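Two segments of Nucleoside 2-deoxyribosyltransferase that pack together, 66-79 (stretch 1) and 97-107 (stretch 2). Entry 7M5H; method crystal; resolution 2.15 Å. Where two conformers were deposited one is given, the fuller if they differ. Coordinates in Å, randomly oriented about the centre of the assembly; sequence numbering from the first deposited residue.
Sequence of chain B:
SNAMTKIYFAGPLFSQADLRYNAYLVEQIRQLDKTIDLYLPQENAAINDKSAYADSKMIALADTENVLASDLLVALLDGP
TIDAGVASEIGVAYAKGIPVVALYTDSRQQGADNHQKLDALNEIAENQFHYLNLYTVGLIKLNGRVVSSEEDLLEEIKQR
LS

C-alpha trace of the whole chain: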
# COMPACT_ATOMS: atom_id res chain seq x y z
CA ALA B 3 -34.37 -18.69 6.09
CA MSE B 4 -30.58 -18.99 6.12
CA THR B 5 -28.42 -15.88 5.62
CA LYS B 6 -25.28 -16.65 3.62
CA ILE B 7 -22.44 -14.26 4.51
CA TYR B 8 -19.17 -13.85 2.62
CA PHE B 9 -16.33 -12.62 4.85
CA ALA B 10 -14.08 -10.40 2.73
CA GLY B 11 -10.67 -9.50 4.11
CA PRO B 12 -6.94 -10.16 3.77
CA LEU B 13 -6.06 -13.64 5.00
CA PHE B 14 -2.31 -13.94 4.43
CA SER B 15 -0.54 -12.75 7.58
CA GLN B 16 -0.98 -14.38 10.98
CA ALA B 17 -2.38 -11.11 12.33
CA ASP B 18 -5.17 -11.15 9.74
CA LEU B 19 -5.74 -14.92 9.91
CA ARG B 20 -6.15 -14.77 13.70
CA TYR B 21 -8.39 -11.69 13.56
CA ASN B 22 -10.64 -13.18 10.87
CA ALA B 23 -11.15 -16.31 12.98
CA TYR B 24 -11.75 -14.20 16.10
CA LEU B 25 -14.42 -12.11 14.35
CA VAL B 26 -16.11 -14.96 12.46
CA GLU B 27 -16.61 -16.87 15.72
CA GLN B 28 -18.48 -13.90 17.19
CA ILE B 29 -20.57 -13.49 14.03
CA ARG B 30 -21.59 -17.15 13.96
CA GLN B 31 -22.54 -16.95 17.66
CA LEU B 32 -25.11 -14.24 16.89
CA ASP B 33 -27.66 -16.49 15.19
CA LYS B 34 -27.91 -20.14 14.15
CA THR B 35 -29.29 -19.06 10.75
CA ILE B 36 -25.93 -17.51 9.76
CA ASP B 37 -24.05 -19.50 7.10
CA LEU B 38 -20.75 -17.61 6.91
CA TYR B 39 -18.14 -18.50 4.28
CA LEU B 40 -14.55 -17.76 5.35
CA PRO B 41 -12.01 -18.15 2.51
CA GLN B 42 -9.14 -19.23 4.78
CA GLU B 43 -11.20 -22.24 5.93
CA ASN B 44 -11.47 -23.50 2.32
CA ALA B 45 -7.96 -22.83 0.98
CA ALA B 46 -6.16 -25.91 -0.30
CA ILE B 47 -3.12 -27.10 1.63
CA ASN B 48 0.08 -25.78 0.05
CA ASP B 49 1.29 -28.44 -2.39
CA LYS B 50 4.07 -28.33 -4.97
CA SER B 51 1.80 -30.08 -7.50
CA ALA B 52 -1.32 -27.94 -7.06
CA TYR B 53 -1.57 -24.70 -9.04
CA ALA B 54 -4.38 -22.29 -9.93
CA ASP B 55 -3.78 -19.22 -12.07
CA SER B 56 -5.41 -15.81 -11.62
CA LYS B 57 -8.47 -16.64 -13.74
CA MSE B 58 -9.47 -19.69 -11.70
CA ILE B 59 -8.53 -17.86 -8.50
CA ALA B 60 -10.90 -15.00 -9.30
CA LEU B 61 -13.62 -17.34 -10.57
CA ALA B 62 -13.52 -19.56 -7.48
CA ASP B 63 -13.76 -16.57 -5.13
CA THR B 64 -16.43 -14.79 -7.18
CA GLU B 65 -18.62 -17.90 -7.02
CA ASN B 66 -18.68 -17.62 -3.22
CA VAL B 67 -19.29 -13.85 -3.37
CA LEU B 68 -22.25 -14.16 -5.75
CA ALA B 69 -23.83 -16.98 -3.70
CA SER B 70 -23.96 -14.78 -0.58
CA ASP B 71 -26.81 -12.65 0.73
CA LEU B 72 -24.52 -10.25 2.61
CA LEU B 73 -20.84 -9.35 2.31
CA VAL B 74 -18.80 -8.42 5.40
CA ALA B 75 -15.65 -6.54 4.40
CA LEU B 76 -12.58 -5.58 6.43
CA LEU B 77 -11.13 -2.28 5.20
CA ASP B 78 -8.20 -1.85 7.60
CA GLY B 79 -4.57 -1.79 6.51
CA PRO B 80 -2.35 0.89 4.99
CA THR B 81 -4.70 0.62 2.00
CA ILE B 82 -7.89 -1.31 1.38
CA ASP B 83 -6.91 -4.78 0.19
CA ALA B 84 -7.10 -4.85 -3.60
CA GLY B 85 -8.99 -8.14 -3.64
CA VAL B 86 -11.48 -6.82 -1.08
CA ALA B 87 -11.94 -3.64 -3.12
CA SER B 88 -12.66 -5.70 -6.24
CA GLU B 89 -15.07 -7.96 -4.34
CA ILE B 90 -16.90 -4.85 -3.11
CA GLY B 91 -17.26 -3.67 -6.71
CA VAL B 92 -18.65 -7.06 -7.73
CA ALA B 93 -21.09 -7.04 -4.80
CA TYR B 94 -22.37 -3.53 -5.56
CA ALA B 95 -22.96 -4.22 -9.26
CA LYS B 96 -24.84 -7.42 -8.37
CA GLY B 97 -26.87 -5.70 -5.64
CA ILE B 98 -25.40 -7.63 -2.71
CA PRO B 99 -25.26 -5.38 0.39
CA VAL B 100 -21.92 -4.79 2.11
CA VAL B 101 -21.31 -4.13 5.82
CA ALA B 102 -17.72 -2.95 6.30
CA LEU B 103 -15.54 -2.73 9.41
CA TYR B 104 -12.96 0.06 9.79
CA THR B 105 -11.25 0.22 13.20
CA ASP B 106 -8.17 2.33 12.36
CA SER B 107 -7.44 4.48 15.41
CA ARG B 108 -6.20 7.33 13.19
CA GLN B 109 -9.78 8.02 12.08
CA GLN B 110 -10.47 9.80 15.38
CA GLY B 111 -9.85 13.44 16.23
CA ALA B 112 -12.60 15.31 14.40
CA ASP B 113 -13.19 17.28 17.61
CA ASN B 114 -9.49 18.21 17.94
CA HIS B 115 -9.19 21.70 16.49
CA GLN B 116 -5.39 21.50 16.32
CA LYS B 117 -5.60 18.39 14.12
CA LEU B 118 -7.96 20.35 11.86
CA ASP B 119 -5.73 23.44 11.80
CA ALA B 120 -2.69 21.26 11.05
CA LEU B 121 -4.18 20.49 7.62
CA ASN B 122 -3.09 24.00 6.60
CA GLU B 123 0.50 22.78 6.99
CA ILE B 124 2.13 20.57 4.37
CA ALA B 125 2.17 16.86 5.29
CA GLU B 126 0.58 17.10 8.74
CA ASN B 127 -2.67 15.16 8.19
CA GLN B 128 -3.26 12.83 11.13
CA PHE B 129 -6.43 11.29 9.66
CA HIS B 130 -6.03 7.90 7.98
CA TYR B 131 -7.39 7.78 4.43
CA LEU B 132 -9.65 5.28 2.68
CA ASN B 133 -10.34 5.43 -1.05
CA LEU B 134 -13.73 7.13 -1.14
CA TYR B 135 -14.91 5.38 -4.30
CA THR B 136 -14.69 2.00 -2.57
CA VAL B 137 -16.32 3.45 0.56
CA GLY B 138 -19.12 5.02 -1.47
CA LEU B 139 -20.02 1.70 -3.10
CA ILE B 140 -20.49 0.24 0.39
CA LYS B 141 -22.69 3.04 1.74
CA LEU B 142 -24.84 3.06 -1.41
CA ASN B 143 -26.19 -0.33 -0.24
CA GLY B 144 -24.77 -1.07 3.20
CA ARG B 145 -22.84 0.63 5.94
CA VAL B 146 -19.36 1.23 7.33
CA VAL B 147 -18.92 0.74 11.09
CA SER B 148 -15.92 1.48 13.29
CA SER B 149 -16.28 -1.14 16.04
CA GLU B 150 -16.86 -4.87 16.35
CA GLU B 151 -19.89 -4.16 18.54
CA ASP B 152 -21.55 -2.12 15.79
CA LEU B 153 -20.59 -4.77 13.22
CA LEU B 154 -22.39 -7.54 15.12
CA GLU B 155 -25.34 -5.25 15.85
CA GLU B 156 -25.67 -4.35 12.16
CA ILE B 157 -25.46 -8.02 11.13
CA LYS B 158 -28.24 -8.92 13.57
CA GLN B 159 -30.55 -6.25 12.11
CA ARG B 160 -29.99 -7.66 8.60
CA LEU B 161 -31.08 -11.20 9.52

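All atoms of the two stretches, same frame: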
# COMPACT_ATOMS: atom_id res chain seq x y z
N ASN B 66 -18.25 -17.73 -4.61
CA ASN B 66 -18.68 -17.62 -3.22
C ASN B 66 -19.27 -16.24 -2.93
O ASN B 66 -20.20 -16.13 -2.13
CB ASN B 66 -17.51 -17.91 -2.28
CG ASN B 66 -16.94 -19.30 -2.48
OD1 ASN B 66 -15.72 -19.47 -2.59
ND2 ASN B 66 -17.81 -20.30 -2.54
N VAL B 67 -18.74 -15.19 -3.56
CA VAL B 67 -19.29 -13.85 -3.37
C VAL B 67 -20.72 -13.79 -3.89
O VAL B 67 -21.63 -13.34 -3.19
CB VAL B 67 -18.40 -12.80 -4.05
CG1 VAL B 67 -19.08 -11.44 -4.04
CG2 VAL B 67 -17.04 -12.73 -3.38
N LEU B 68 -20.94 -14.26 -5.12
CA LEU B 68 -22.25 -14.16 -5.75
C LEU B 68 -23.30 -15.04 -5.07
O LEU B 68 -24.49 -14.73 -5.17
CB LEU B 68 -22.15 -14.53 -7.23
CG LEU B 68 -21.25 -13.65 -8.09
CD1 LEU B 68 -21.37 -14.03 -9.56
CD2 LEU B 68 -21.58 -12.18 -7.89
N ALA B 69 -22.89 -16.11 -4.39
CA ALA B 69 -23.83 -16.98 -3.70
C ALA B 69 -24.22 -16.46 -2.33
O ALA B 69 -25.01 -17.12 -1.64
CB ALA B 69 -23.23 -18.39 -3.57
N SER B 70 -23.70 -15.31 -1.92
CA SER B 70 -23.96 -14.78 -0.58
C SER B 70 -25.11 -13.79 -0.61
O SER B 70 -25.41 -13.17 -1.63
CB SER B 70 -22.70 -14.10 -0.02
OG SER B 70 -22.35 -12.97 -0.79
N ASP B 71 -25.76 -13.65 0.55
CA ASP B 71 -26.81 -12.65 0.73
C ASP B 71 -26.28 -11.35 1.31
O ASP B 71 -26.93 -10.31 1.16
CB ASP B 71 -27.91 -13.20 1.64
CG ASP B 71 -28.53 -14.48 1.11
OD1 ASP B 71 -28.96 -14.50 -0.06
OD2 ASP B 71 -28.57 -15.48 1.87
N LEU B 72 -25.13 -11.40 1.97
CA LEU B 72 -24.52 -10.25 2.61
C LEU B 72 -23.01 -10.43 2.59
O LEU B 72 -22.51 -11.54 2.78
CB LEU B 72 -25.02 -10.08 4.05
CG LEU B 72 -24.32 -9.03 4.91
CD1 LEU B 72 -24.62 -7.63 4.39
CD2 LEU B 72 -24.71 -9.17 6.37
N LEU B 73 -22.29 -9.33 2.35
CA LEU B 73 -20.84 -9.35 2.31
C LEU B 73 -20.31 -8.51 3.47
O LEU B 73 -20.65 -7.33 3.59
CB LEU B 73 -20.32 -8.82 0.97
CG LEU B 73 -18.82 -8.96 0.70
CD1 LEU B 73 -18.59 -9.61 -0.65
CD2 LEU B 73 -18.14 -7.60 0.76
N VAL B 74 -19.50 -9.13 4.33
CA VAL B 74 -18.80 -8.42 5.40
C VAL B 74 -17.37 -8.19 4.93
O VAL B 74 -16.67 -9.13 4.56
CB VAL B 74 -18.84 -9.22 6.71
CG1 VAL B 74 -17.99 -8.53 7.77
CG2 VAL B 74 -20.27 -9.37 7.20
N ALA B 75 -16.94 -6.93 4.95
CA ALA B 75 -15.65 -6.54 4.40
C ALA B 75 -14.81 -5.84 5.46
O ALA B 75 -15.31 -4.97 6.19
CB ALA B 75 -15.82 -5.62 3.18
N LEU B 76 -13.54 -6.22 5.54
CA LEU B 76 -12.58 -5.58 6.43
C LEU B 76 -11.73 -4.61 5.62
O LEU B 76 -11.05 -5.03 4.67
CB LEU B 76 -11.71 -6.62 7.13
CG LEU B 76 -12.20 -7.14 8.49
CD1 LEU B 76 -13.68 -7.49 8.47
CD2 LEU B 76 -11.38 -8.34 8.93
N LEU B 77 -11.78 -3.33 5.97
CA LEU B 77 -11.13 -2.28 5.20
C LEU B 77 -9.78 -1.85 5.76
O LEU B 77 -9.08 -1.08 5.11
CB LEU B 77 -12.04 -1.05 5.10
CG LEU B 77 -13.47 -1.25 4.59
CD1 LEU B 77 -14.18 0.09 4.48
CD2 LEU B 77 -13.48 -1.97 3.25
N ASP B 78 -9.40 -2.34 6.94
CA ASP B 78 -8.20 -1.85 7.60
C ASP B 78 -6.94 -2.26 6.83
O ASP B 78 -6.96 -3.11 5.94
CB ASP B 78 -8.14 -2.37 9.04
CG ASP B 78 -8.98 -1.53 9.98
OD1 ASP B 78 -8.73 -0.31 10.07
OD2 ASP B 78 -9.89 -2.09 10.63
N GLY B 79 -5.82 -1.64 7.21
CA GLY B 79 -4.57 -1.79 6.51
C GLY B 79 -4.07 -0.44 6.04
O GLY B 79 -4.79 0.56 6.11
N GLY B 97 -25.85 -6.04 -6.61
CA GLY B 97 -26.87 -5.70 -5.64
C GLY B 97 -26.78 -6.43 -4.33
O GLY B 97 -27.78 -6.54 -3.62
N ILE B 98 -25.60 -6.93 -3.97
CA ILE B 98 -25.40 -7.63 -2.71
C ILE B 98 -24.92 -6.62 -1.67
O ILE B 98 -23.86 -6.01 -1.87
CB ILE B 98 -24.39 -8.78 -2.86
CG1 ILE B 98 -24.92 -9.81 -3.86
CG2 ILE B 98 -24.12 -9.43 -1.51
CD1 ILE B 98 -23.94 -10.92 -4.18
N PRO B 99 -25.66 -6.41 -0.58
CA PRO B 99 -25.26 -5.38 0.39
C PRO B 99 -23.94 -5.72 1.07
O PRO B 99 -23.55 -6.88 1.19
CB PRO B 99 -26.42 -5.37 1.40
CG PRO B 99 -27.06 -6.72 1.25
CD PRO B 99 -26.91 -7.08 -0.20
N VAL B 100 -23.25 -4.67 1.52
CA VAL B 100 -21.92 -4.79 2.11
C VAL B 100 -21.91 -4.04 3.44
O VAL B 100 -22.24 -2.85 3.49
CB VAL B 100 -20.82 -4.24 1.19
CG1 VAL B 100 -19.47 -4.33 1.88
CG2 VAL B 100 -20.80 -5.00 -0.13
N VAL B 101 -21.54 -4.74 4.51
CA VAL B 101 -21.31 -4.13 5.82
C VAL B 101 -19.81 -4.20 6.10
O VAL B 101 -19.25 -5.29 6.21
CB VAL B 101 -22.11 -4.82 6.93
CG1 VAL B 101 -21.79 -4.21 8.28
CG2 VAL B 101 -23.60 -4.72 6.64
N ALA B 102 -19.17 -3.04 6.20
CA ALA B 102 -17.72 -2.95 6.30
C ALA B 102 -17.29 -2.53 7.70
O ALA B 102 -17.97 -1.75 8.37
CB ALA B 102 -17.16 -1.97 5.27
N LEU B 103 -16.13 -3.04 8.12
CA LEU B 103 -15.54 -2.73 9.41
C LEU B 103 -14.24 -1.95 9.21
O LEU B 103 -13.39 -2.36 8.41
CB LEU B 103 -15.27 -4.00 10.21
CG LEU B 103 -14.59 -3.79 11.57
CD1 LEU B 103 -15.52 -3.05 12.52
CD2 LEU B 103 -14.15 -5.11 12.16
N TYR B 104 -14.09 -0.85 9.94
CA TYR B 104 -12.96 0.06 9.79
C TYR B 104 -12.59 0.58 11.18
O TYR B 104 -13.18 1.55 11.66
CB TYR B 104 -13.30 1.20 8.84
CG TYR B 104 -12.26 2.29 8.75
CD1 TYR B 104 -10.96 2.01 8.36
CD2 TYR B 104 -12.59 3.61 9.04
CE1 TYR B 104 -10.01 3.01 8.27
CE2 TYR B 104 -11.64 4.62 8.95
CZ TYR B 104 -10.36 4.31 8.57
OH TYR B 104 -9.41 5.30 8.48
N THR B 105 -11.60 -0.05 11.81
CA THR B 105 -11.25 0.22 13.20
C THR B 105 -10.03 1.11 13.37
O THR B 105 -9.63 1.35 14.52
CB THR B 105 -11.02 -1.09 13.95
OG1 THR B 105 -9.85 -1.74 13.42
CG2 THR B 105 -12.21 -2.02 13.81
N ASP B 106 -9.43 1.59 12.29
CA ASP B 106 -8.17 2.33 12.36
C ASP B 106 -8.27 3.49 13.35
O ASP B 106 -9.13 4.36 13.21
CB ASP B 106 -7.78 2.83 10.97
CG ASP B 106 -6.33 3.29 10.90
OD1 ASP B 106 -5.94 4.18 11.68
OD2 ASP B 106 -5.58 2.76 10.05
N SER B 107 -7.39 3.48 14.35
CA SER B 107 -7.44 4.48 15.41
C SER B 107 -7.14 5.89 14.91
O SER B 107 -7.47 6.86 15.60
CB SER B 107 -6.48 4.11 16.53
OG SER B 107 -5.14 4.10 16.07
O HOH W 1 -6.14 0.44 9.04
O HOH W 2 -11.00 -4.13 9.23

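Strands 72-76 and 100-103 of Nucleoside 2-deoxyribosyltransferase lie side by side in parallel, burying 834 Å² between the two stretches. Backbone hydrogen bonds form the seam, each strand using alternate residues: Leu-73 N to Pro-99 O (3.0 Å), Val-101 N to Leu-73 O (2.9 Å), Ala-75 N to Val-101 O (3.1 Å), Leu-103 N to Ala-75 O (2.8 Å) and Leu-77 N to Leu-103 O (3.1 Å). Proline, lacking an amide hydrogen, serves here through its carbonyl.

Apolar side chains cover both faces. Leu-73, Ala-75, Val-100 and Ala-102 share one, where Leu-73 CD2 meets Val-100 CG1 at 3.7 Å and Leu-77 CD1 reaches Ala-102 CB at 3.7 Å; Val-74, Leu-76, Val-101 and Leu-103 share the other. Before the strands, Ile-98 points toward stretch 1, its CD1 3.5 Å from Val-67 O and its CG2 4.0 Å from Ser-70 OG. Ser-70 OG donates to Val-67 O (2.5 Å), which satisfies the hydroxyl's polarity beside the isoleucine.

Beyond the strands, the contact turns polar. Asp-78 OD2 accepts from Thr-105 N (2.9 Å) and Thr-105 OG1 (2.8 Å), so one carboxylate oxygen gathers backbone and side chain together. Water 2 donates to Asp-78 OD2 (2.7 Å) and Leu-103 O (3.1 Å), bridging the stretches.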